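Local coordinates for malate dehydrogenase (Entamoeba histolytica, PDB 3I0P), which probably catalyses the reversible NAD-dependent oxidation of malate to oxaloacetate, at residues G190-Y195 with S205-K210. Sequence-based numbering, arbitrary orientation.
Sequences GRFEKY and SWASMK. With NAD (nicotinamide-adenine-dinucleotide), chain B.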
loop_
_atom_site.group_PDB
_atom_site.type_symbol
_atom_site.label_atom_id
_atom_site.label_comp_id
_atom_site.label_asym_id
_atom_site.label_seq_id
_atom_site.Cartn_x
_atom_site.Cartn_y
_atom_site.Cartn_z
ATOM N N GLY A 190 15.451 12.112 -6.014
ATOM C CA GLY A 190 15.238 13.483 -6.475
ATOM C C GLY A 190 15.211 14.537 -5.385
ATOM O O GLY A 190 15.620 15.677 -5.610
ATOM N N ARG A 191 14.730 14.161 -4.201
ATOM C CA ARG A 191 14.748 15.055 -3.043
ATOM C C ARG A 191 16.197 15.343 -2.617
ATOM O O ARG A 191 16.510 16.432 -2.130
ATOM C CB ARG A 191 13.943 14.460 -1.885
ATOM C CG ARG A 191 13.459 15.477 -0.863
ATOM C CD ARG A 191 12.839 14.804 0.352
ATOM N NE ARG A 191 11.686 13.972 0.009
ATOM C CZ ARG A 191 10.969 13.266 0.884
ATOM N NH1 ARG A 191 11.275 13.275 2.180
ATOM N NH2 ARG A 191 9.936 12.546 0.462
ATOM N N PHE A 192 17.073 14.360 -2.817
ATOM C CA PHE A 192 18.500 14.521 -2.549
ATOM C C PHE A 192 19.169 15.491 -3.544
ATOM O O PHE A 192 19.919 16.374 -3.132
ATOM C CB PHE A 192 19.203 13.155 -2.501
ATOM C CG PHE A 192 19.108 12.466 -1.158
ATOM C CD1 PHE A 192 17.905 11.936 -0.708
ATOM C CD2 PHE A 192 20.228 12.349 -0.345
ATOM C CE1 PHE A 192 17.820 11.310 0.536
ATOM C CE2 PHE A 192 20.154 11.724 0.897
ATOM C CZ PHE A 192 18.948 11.203 1.337
ATOM N N GLU A 193 18.870 15.337 -4.835
ATOM C CA GLU A 193 19.330 16.265 -5.884
ATOM C C GLU A 193 18.883 17.689 -5.565
ATOM O O GLU A 193 19.600 18.653 -5.826
ATOM C CB GLU A 193 18.760 15.872 -7.256
ATOM C CG GLU A 193 18.982 14.419 -7.694
ATOM C CD GLU A 193 20.143 14.241 -8.665
ATOM O OE1 GLU A 193 20.726 13.132 -8.703
ATOM O OE2 GLU A 193 20.469 15.203 -9.404
ATOM N N LYS A 194 17.681 17.792 -5.002
ATOM C CA LYS A 194 17.061 19.049 -4.616
ATOM C C LYS A 194 17.825 19.663 -3.452
ATOM O O LYS A 194 18.189 20.838 -3.490
ATOM C CB LYS A 194 15.599 18.794 -4.217
ATOM C CG LYS A 194 14.576 19.809 -4.738
ATOM C CD LYS A 194 14.308 20.941 -3.751
ATOM C CE LYS A 194 13.406 20.517 -2.592
ATOM N NZ LYS A 194 11.979 20.351 -2.986
ATOM N N TYR A 195 18.082 18.861 -2.423
ATOM C CA TYR A 195 18.776 19.339 -1.223
ATOM C C TYR A 195 20.245 19.758 -1.461
ATOM O O TYR A 195 20.742 20.668 -0.789
ATOM C CB TYR A 195 18.646 18.319 -0.089
ATOM C CG TYR A 195 17.363 18.445 0.710
ATOM C CD1 TYR A 195 16.134 18.615 0.075
ATOM C CD2 TYR A 195 17.378 18.381 2.105
ATOM C CE1 TYR A 195 14.959 18.731 0.803
ATOM C CE2 TYR A 195 16.205 18.490 2.844
ATOM C CZ TYR A 195 15.000 18.665 2.182
ATOM O OH TYR A 195 13.831 18.775 2.893
ATOM N N SER A 205 17.101 9.843 8.913
ATOM C CA SER A 205 16.387 8.619 8.649
ATOM C C SER A 205 16.352 8.234 7.187
ATOM O O SER A 205 16.133 7.104 6.883
ATOM C CB SER A 205 14.962 8.678 9.204
ATOM O OG SER A 205 14.268 9.802 8.739
ATOM N N TRP A 206 16.579 9.171 6.290
ATOM C CA TRP A 206 16.434 8.896 4.880
ATOM C C TRP A 206 17.434 7.922 4.272
ATOM O O TRP A 206 17.098 7.100 3.470
ATOM C CB TRP A 206 16.414 10.189 4.095
ATOM C CG TRP A 206 15.381 11.099 4.529
ATOM C CD1 TRP A 206 14.425 10.852 5.407
ATOM C CD2 TRP A 206 15.191 12.426 4.099
ATOM N NE1 TRP A 206 13.640 11.929 5.574
ATOM C CE2 TRP A 206 14.093 12.918 4.768
ATOM C CE3 TRP A 206 15.846 13.250 3.202
ATOM C CZ2 TRP A 206 13.642 14.182 4.582
ATOM C CZ3 TRP A 206 15.383 14.481 3.010
ATOM C CH2 TRP A 206 14.309 14.946 3.695
ATOM N N ALA A 207 18.678 8.019 4.657
ATOM C CA ALA A 207 19.727 7.246 3.997
ATOM C C ALA A 207 20.893 6.901 4.922
ATOM O O ALA A 207 21.005 7.426 6.029
ATOM C CB ALA A 207 20.223 7.984 2.770
ATOM N N SER A 208 21.752 6.001 4.453
ATOM C CA SER A 208 22.909 5.551 5.210
ATOM C C SER A 208 24.064 5.187 4.285
ATOM O O SER A 208 23.849 4.784 3.136
ATOM C CB SER A 208 22.543 4.356 6.097
ATOM O OG SER A 208 21.755 4.762 7.203
ATOM N N MET A 209 25.288 5.359 4.781
ATOM C CA MET A 209 26.474 4.884 4.078
ATOM C C MET A 209 26.556 3.387 4.323
ATOM O O MET A 209 25.950 2.889 5.266
ATOM C CB MET A 209 27.742 5.583 4.594
ATOM C CG MET A 209 27.943 7.047 4.132
ATOM S SD MET A 209 28.283 7.310 2.363
ATOM C CE MET A 209 29.677 6.217 2.064
ATOM N N LYS A 210 27.281 2.670 3.468
ATOM C CA LYS A 210 27.570 1.258 3.704
ATOM C C LYS A 210 28.017 1.100 5.158
ATOM O O LYS A 210 28.837 1.885 5.650
ATOM C CB LYS A 210 28.663 0.776 2.747
ATOM C CG LYS A 210 29.059 -0.687 2.887
ATOM C CD LYS A 210 28.341 -1.552 1.895
ATOM C CE LYS A 210 28.969 -2.925 1.828
ATOM N NZ LYS A 210 28.321 -3.740 0.764
HETATM P PA NAD B . 6.064 12.899 -0.437
HETATM O O1A NAD B . 6.234 14.302 -0.968
HETATM O O2A NAD B . 6.830 12.500 0.782
HETATM O O5B NAD B . 4.489 12.709 -0.171
HETATM C C5B NAD B . 3.540 13.053 -1.196
HETATM C C4B NAD B . 2.140 12.491 -0.911
HETATM O O4B NAD B . 1.806 12.564 0.481
HETATM C C3B NAD B . 1.050 13.269 -1.618
HETATM O O3B NAD B . -0.029 12.368 -1.917
HETATM C C2B NAD B . 0.609 14.288 -0.590
HETATM O O2B NAD B . -0.738 14.708 -0.808
HETATM C C1B NAD B . 0.731 13.492 0.693
HETATM N N9A NAD B . 0.996 14.305 1.916
HETATM C C8A NAD B . 2.072 15.066 2.166
HETATM N N7A NAD B . 1.935 15.604 3.397
HETATM C C5A NAD B . 0.767 15.166 3.922
HETATM C C6A NAD B . 0.095 15.371 5.131
HETATM N N6A NAD B . 0.610 16.173 6.094
HETATM N N1A NAD B . -1.100 14.768 5.345
HETATM C C2A NAD B . -1.643 13.974 4.412
HETATM N N3A NAD B . -1.017 13.757 3.248
HETATM C C4A NAD B . 0.184 14.343 2.979
HETATM O O3 NAD B . 6.300 11.802 -1.615
HETATM P PN NAD B . 7.688 11.395 -2.363
HETATM O O1N NAD B . 7.985 9.960 -2.001
HETATM O O2N NAD B . 8.730 12.467 -2.163
HETATM O O5D NAD B . 7.295 11.424 -3.916
HETATM C C5D NAD B . 7.242 12.656 -4.641
HETATM C C4D NAD B . 7.003 12.390 -6.126
HETATM O O4D NAD B . 8.097 11.658 -6.686
HETATM C C3D NAD B . 5.756 11.549 -6.368
HETATM O O3D NAD B . 4.911 12.268 -7.278
HETATM C C2D NAD B . 6.261 10.226 -6.942
HETATM O O2D NAD B . 5.430 9.626 -7.952
HETATM C C1D NAD B . 7.581 10.641 -7.551
HETATM N N1N NAD B . 8.494 9.510 -7.705
HETATM C C2N NAD B . 8.642 8.972 -8.936
HETATM C C3N NAD B . 9.505 7.890 -9.132
HETATM C C7N NAD B . 9.681 7.276 -10.493
HETATM O O7N NAD B . 10.451 6.332 -10.621
HETATM N N7N NAD B . 9.001 7.770 -11.525
HETATM C C4N NAD B . 10.211 7.377 -8.040
HETATM C C5N NAD B . 10.032 7.947 -6.776
HETATM C C6N NAD B . 9.160 9.026 -6.635
#
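The indole of W206 is held among three side chains of helix 189-197, those of R191, F192 and Y195. R191 lies over one face of the six-membered ring as a cation-pi partner, its CZ 4.8 Å from the ring centroid. Its guanidinium stands upright on the indole, the two planes at a right angle, and an edge rather than a flat face points down, NH1 lying 3.5 Å from W206 CZ2. With CG anti to the backbone N (chi1 -158°) and the next torsion extended, CD is carried to the CH2 and CZ3 atoms of the ring, and a bend at chi3 then turns the guanidinium over the face. The other terminal nitrogen serves the cofactor: R191 NH2 donates a nearly straight hydrogen bond (163°) to NAD O2N, 2.9 Å away, on the nicotinamide-side phosphate. The guanidinium thus probably offers its charge both to the indole face and to this phosphate oxygen, and the indole probably helps to orient the group.

Y195, one helical turn after R191, meets the rim of the same ring. The edge of W206 is directed toward the tyrosine face in an offset edge-to-face pair, with centroids 5.6 Å apart and planes at 65°. F192 approaches nearer the root of the tryptophan, its CE1 3.8 Å from W206 CE3, while its CZ reaches A207 CB at 3.7 Å. L221 of helix 218-224 touches both F192 and A207, extending this apolar patch. At the indole's polar edge, W206 NE1 is hydrogen-bonded to the backbone O of V241 of the second subunit. The contact therefore joins a dimer-anchored tryptophan to a diphosphate-binding arginine in the NAD pocket, a site to which H245 and K246 of the second subunit also contribute hydrogen bonds, so that the cofactor is bound between the two chains.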